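PDB 1KDJ: plastocyanin, which carries electrons between the cytochrome b6-f complex and P700 of photosystem I, using a single bound copper ion. Local coordinates for residues G49-A52 / S53-K56; A58-D61 / E62-L66. All coordinates share one frame; numbering follows the deposited sequence.

How the interactions relate
Interactions 1 and 2 follow one another along the chain: the first lies within helix 49-57, the second in the irregular loop that leaves it on the way to strand 72-75. Each has one apolar side turned inward and a polar side nearer solvent, V51 and L55 in the helix, M60 and L66 in the loop. Their backbones differ. Residues 49-56 are tied by regular i to i+4 hydrogen bonds, whereas within 58-66 the local ties are a weak turn bond, a bridging water and methionine packing, with further bonds to neighbouring strands and loops. Interaction 1 lies away from the copper site; interaction 2 runs close to it through L65 and L66. S59, bonded to L55 O, joins the two.

Interaction 1: G49-A52 / S53-K56; sequences GTVA and SELK
The helix 49-57 opens with a turn in which G49 O takes two donors from S53: the backbone N at 3.0 Å and the hydroxyl OG, also at 3.0 Å. The two reach the carbonyl from opposite faces of its plane. S53 can add the second bond because OG stands beside its own backbone N (chi1 -58°), facing back down the helix. The regular i to i+4 bonds continue with E54 N to T50 O, the most bent of them, and K56 N to A52 O; L55 N meets V51 O at 2.9 Å with an N-H...O angle of 167°. On the buried side V51 and L55 lie alongside each other, pointing the same way, and CG1 of V51 touches CD1 of L55 at 4.0 Å. Cutting L55 back to an alanine is likely to leave a gap beside V51 CG1 and to uncover part of Y83. The carboxylate of E54 turns outward from the helix to S78 N and T79 OG1. V51 and L55 together rest on Y83 of strand 81-86, while A52 and L55 touch I43 in the loop between strand 40-41 and the helix.

Interaction 2: A58-D61 / E62-L66; sequences ASMD and ENDLL
A water joins the side chain of D61 to the next peptide at the start of a turn: it accepts from E62 N at 2.9 Å and donates to D61 OD1 at 3.0 Å. With CG anti to the backbone N (chi1 -177°), the D61 carboxylate lies beside its own carbonyl carbon, near enough to E62 N for one water to span both. The type I beta turn D61-D64 is closed by D64 N donating to D61 O at 2.9 Å, though an N-H...O angle of 123° makes this bond weak. D61 and D64 also bring like charges together, OD2 to OD2 at 4.4 Å, and E70 OE2 lies close to D64 OD1, so the cluster would be expected to raise the proton affinity of these acids.

M60, just before the turn, reaches across to D64 and L66. Its chain bends at the last torsion (chi3 80°), which carries CE to 3.5 Å from D64 OD1 and 4.0 Å from L66 CD2, while SD lies 4.1 Å from L66 CG. The methionine crosses both D64 and L66 at about a right angle, filling the inside of the bend.

Backbone bonds of M60 to I39 and of L66 to H37, a copper ligand, fasten the loop beside the metal site, and the side chain of L65 comes within about 6 Å of the copper ion. E62 OE2 bonds Y86 OH at the end of strand 81-86, while M60 and L66 both pack on F73 of strand 72-75.

Interaction 1: G49-A52 / S53-K56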
ATOM      1  N   GLY A  49     -15.429  -1.289 -12.568  1.00 27.18           N
ATOM      2  CA  GLY A  49     -14.548  -2.372 -12.899  1.00 24.95           C
ATOM      3  C   GLY A  49     -13.187  -1.887 -13.318  1.00 23.52           C
ATOM      4  O   GLY A  49     -12.229  -2.594 -13.014  1.00 24.42           O
ATOM      5  N   THR A  50     -12.981  -0.725 -13.953  1.00 23.00           N
ATOM      6  CA  THR A  50     -11.619  -0.316 -14.324  1.00 22.95           C
ATOM      7  C   THR A  50     -10.784   0.051 -13.079  1.00 20.63           C
ATOM      8  O   THR A  50      -9.598  -0.268 -12.989  1.00 20.46           O
ATOM      9  CB  THR A  50     -11.665   0.889 -15.333  1.00 22.74           C
ATOM     10  OG1 THR A  50     -12.513   1.894 -14.789  1.00 23.43           O
ATOM     11  CG2 THR A  50     -12.176   0.462 -16.698  1.00 23.81           C
ATOM     12  N   VAL A  51     -11.446   0.651 -12.086  1.00 21.26           N
ATOM     13  CA  VAL A  51     -10.814   1.050 -10.828  1.00 21.32           C
ATOM     14  C   VAL A  51     -10.542  -0.209 -10.006  1.00 20.85           C
ATOM     15  O   VAL A  51      -9.416  -0.349  -9.509  1.00 18.65           O
ATOM     16  CB  VAL A  51     -11.731   2.018 -10.033  1.00 22.34           C
ATOM     17  CG1 VAL A  51     -11.153   2.407  -8.667  1.00 22.33           C
ATOM     18  CG2 VAL A  51     -11.857   3.298 -10.836  1.00 23.94           C
ATOM     19  N   ALA A  52     -11.535  -1.121  -9.890  1.00 19.77           N
ATOM     20  CA  ALA A  52     -11.342  -2.390  -9.206  1.00 19.32           C
ATOM     21  C   ALA A  52     -10.150  -3.123  -9.784  1.00 19.64           C
ATOM     22  O   ALA A  52      -9.296  -3.608  -9.021  1.00 19.41           O
ATOM     23  CB  ALA A  52     -12.560  -3.283  -9.351  1.00 20.11           C
ATOM     24  N   SER A  53      -9.990  -3.157 -11.121  1.00 18.54           N
ATOM     25  CA  SER A  53      -8.841  -3.827 -11.690  1.00 18.57           C
ATOM     26  C   SER A  53      -7.548  -3.107 -11.417  1.00 18.43           C
ATOM     27  O   SER A  53      -6.523  -3.758 -11.198  1.00 16.88           O
ATOM     28  CB  SER A  53      -9.000  -3.996 -13.196  1.00 20.65           C
ATOM     29  OG  SER A  53     -10.194  -4.744 -13.471  1.00 24.60           O
ATOM     30  N   GLU A  54      -7.558  -1.773 -11.391  1.00 17.42           N
ATOM     31  CA  GLU A  54      -6.323  -1.052 -11.118  1.00 16.99           C
ATOM     32  C   GLU A  54      -5.825  -1.306  -9.716  1.00 12.57           C
ATOM     33  O   GLU A  54      -4.635  -1.483  -9.519  1.00 14.54           O
ATOM     34  CB  GLU A  54      -6.451   0.435 -11.163  1.00 18.84           C
ATOM     35  CG  GLU A  54      -6.568   1.138 -12.464  1.00 23.73           C
ATOM     36  CD  GLU A  54      -6.537   2.606 -12.121  1.00 22.39           C
ATOM     37  OE1 GLU A  54      -7.481   3.108 -11.520  1.00 24.21           O
ATOM     38  OE2 GLU A  54      -5.532   3.206 -12.437  1.00 24.94           O
ATOM     39  N   LEU A  55      -6.753  -1.269  -8.775  1.00 12.62           N
ATOM     40  CA  LEU A  55      -6.457  -1.462  -7.367  1.00 13.04           C
ATOM     41  C   LEU A  55      -5.956  -2.883  -7.106  1.00 16.52           C
ATOM     42  O   LEU A  55      -4.952  -3.067  -6.384  1.00 14.30           O
ATOM     43  CB  LEU A  55      -7.705  -1.147  -6.589  1.00 10.67           C
ATOM     44  CG  LEU A  55      -8.198   0.320  -6.549  1.00 13.84           C
ATOM     45  CD1 LEU A  55      -9.423   0.425  -5.691  1.00 12.96           C
ATOM     46  CD2 LEU A  55      -7.105   1.230  -5.960  1.00 15.72           C
ATOM     47  N   LYS A  56      -6.568  -3.908  -7.741  1.00 16.41           N
ATOM     48  CA  LYS A  56      -6.054  -5.285  -7.627  1.00 17.89           C
ATOM     49  C   LYS A  56      -4.641  -5.377  -8.183  1.00 17.96           C
ATOM     50  O   LYS A  56      -3.767  -5.982  -7.554  1.00 19.30           O
ATOM     51  CB  LYS A  56      -6.933  -6.307  -8.385  1.00 17.21           C
ATOM     52  CG  LYS A  56      -8.195  -6.266  -7.598  1.00 23.67           C
ATOM     53  CD  LYS A  56      -9.208  -7.304  -7.992  1.00 32.01           C
ATOM     54  CE  LYS A  56      -9.412  -8.176  -6.752  1.00 36.63           C
ATOM     55  NZ  LYS A  56      -8.215  -8.960  -6.466  1.00 41.49           N
TER

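Interaction 2: A58-D61 / E62-L66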
ATOM      1  N   ALA A  58      -2.507  -3.108  -8.183  1.00 16.71           N
ATOM      2  CA  ALA A  58      -1.654  -2.298  -7.337  1.00 18.61           C
ATOM      3  C   ALA A  58      -1.529  -2.961  -5.964  1.00 20.20           C
ATOM      4  O   ALA A  58      -0.992  -2.347  -5.035  1.00 18.49           O
ATOM      5  CB  ALA A  58      -2.272  -0.890  -7.170  1.00 17.67           C
ATOM      6  N   SER A  59      -2.061  -4.180  -5.781  1.00 19.45           N
ATOM      7  CA  SER A  59      -2.005  -4.833  -4.501  1.00 17.76           C
ATOM      8  C   SER A  59      -1.078  -6.011  -4.553  1.00 19.32           C
ATOM      9  O   SER A  59      -0.834  -6.630  -5.588  1.00 18.07           O
ATOM     10  CB  SER A  59      -3.352  -5.302  -4.121  1.00 15.59           C
ATOM     11  OG  SER A  59      -4.259  -4.231  -3.983  1.00 14.93           O
ATOM     12  N   MET A  60      -0.427  -6.263  -3.420  1.00 21.38           N
ATOM     13  CA  MET A  60       0.369  -7.473  -3.270  1.00 23.77           C
ATOM     14  C   MET A  60      -0.600  -8.627  -3.089  1.00 25.55           C
ATOM     15  O   MET A  60      -1.713  -8.530  -2.575  1.00 25.71           O
ATOM     16  CB  MET A  60       1.284  -7.436  -2.037  1.00 19.72           C
ATOM     17  CG  MET A  60       2.511  -6.645  -2.402  1.00 21.91           C
ATOM     18  SD  MET A  60       3.622  -6.304  -1.005  1.00 20.70           S
ATOM     19  CE  MET A  60       4.420  -7.893  -0.993  1.00 21.47           C
ATOM     20  N   ASP A  61      -0.117  -9.768  -3.517  1.00 30.56           N
ATOM     21  CA  ASP A  61      -0.863 -10.993  -3.396  1.00 36.48           C
ATOM     22  C   ASP A  61      -0.899 -11.249  -1.894  1.00 37.56           C
ATOM     23  O   ASP A  61       0.173 -11.161  -1.292  1.00 37.19           O
ATOM     24  CB  ASP A  61      -0.049 -11.989  -4.211  1.00 41.97           C
ATOM     25  CG  ASP A  61      -0.612 -13.388  -4.332  1.00 47.16           C
ATOM     26  OD1 ASP A  61      -1.818 -13.555  -4.132  1.00 49.35           O
ATOM     27  OD2 ASP A  61       0.167 -14.303  -4.628  1.00 50.21           O
ATOM     28  N   GLU A  62      -1.979 -11.551  -1.179  1.00 38.59           N
ATOM     29  CA  GLU A  62      -1.848 -11.727   0.266  1.00 40.22           C
ATOM     30  C   GLU A  62      -0.971 -12.908   0.703  1.00 39.53           C
ATOM     31  O   GLU A  62      -0.835 -13.172   1.891  1.00 40.41           O
ATOM     32  CB  GLU A  62      -3.227 -11.864   0.909  1.00 42.75           C
ATOM     33  CG  GLU A  62      -4.047 -10.570   0.843  1.00 46.83           C
ATOM     34  CD  GLU A  62      -5.355 -10.539   1.653  1.00 51.06           C
ATOM     35  OE1 GLU A  62      -5.864 -11.613   2.024  1.00 53.20           O
ATOM     36  OE2 GLU A  62      -5.865  -9.434   1.922  1.00 51.22           O
ATOM     37  N   ASN A  63      -0.311 -13.657  -0.186  1.00 38.19           N
ATOM     38  CA  ASN A  63       0.616 -14.731   0.183  1.00 36.62           C
ATOM     39  C   ASN A  63       2.043 -14.234  -0.094  1.00 35.07           C
ATOM     40  O   ASN A  63       3.007 -14.968  -0.332  1.00 33.98           O
ATOM     41  CB  ASN A  63       0.286 -15.973  -0.667  1.00 38.86           C
ATOM     42  CG  ASN A  63       1.209 -17.181  -0.477  1.00 40.41           C
ATOM     43  OD1 ASN A  63       1.314 -17.753   0.609  1.00 39.96           O
ATOM     44  ND2 ASN A  63       1.894 -17.655  -1.501  1.00 41.41           N
ATOM     45  N   ASP A  64       2.195 -12.919  -0.071  1.00 32.95           N
ATOM     46  CA  ASP A  64       3.429 -12.243  -0.417  1.00 30.75           C
ATOM     47  C   ASP A  64       3.720 -11.301   0.749  1.00 27.10           C
ATOM     48  O   ASP A  64       2.812 -10.679   1.313  1.00 26.26           O
ATOM     49  CB  ASP A  64       3.176 -11.476  -1.692  1.00 35.13           C
ATOM     50  CG  ASP A  64       4.208 -11.637  -2.772  1.00 40.15           C
ATOM     51  OD1 ASP A  64       5.179 -10.871  -2.760  1.00 42.95           O
ATOM     52  OD2 ASP A  64       4.018 -12.510  -3.626  1.00 41.93           O
ATOM     53  N   LEU A  65       4.970 -11.210   1.163  1.00 24.21           N
ATOM     54  CA  LEU A  65       5.359 -10.294   2.218  1.00 22.04           C
ATOM     55  C   LEU A  65       6.646  -9.719   1.735  1.00 21.48           C
ATOM     56  O   LEU A  65       7.405 -10.373   1.027  1.00 21.99           O
ATOM     57  CB  LEU A  65       5.612 -10.972   3.582  1.00 20.45           C
ATOM     58  CG  LEU A  65       4.366 -11.441   4.343  1.00 19.78           C
ATOM     59  CD1 LEU A  65       4.790 -12.115   5.616  1.00 22.86           C
ATOM     60  CD2 LEU A  65       3.469 -10.301   4.735  1.00 21.00           C
ATOM     61  N   LEU A  66       6.840  -8.435   2.023  1.00 22.64           N
ATOM     62  CA  LEU A  66       8.123  -7.794   1.791  1.00 24.87           C
ATOM     63  C   LEU A  66       9.124  -8.428   2.788  1.00 26.02           C
ATOM     64  O   LEU A  66       8.771  -8.812   3.912  1.00 25.71           O
ATOM     65  CB  LEU A  66       7.977  -6.280   2.034  1.00 24.23           C
ATOM     66  CG  LEU A  66       7.024  -5.541   1.077  1.00 25.55           C
ATOM     67  CD1 LEU A  66       6.772  -4.138   1.587  1.00 26.60           C
ATOM     68  CD2 LEU A  66       7.619  -5.540  -0.329  1.00 24.20           C
TER
HETATM   69  O   HOH W   1      -4.244 -12.213  -2.887  1.00 40.97           O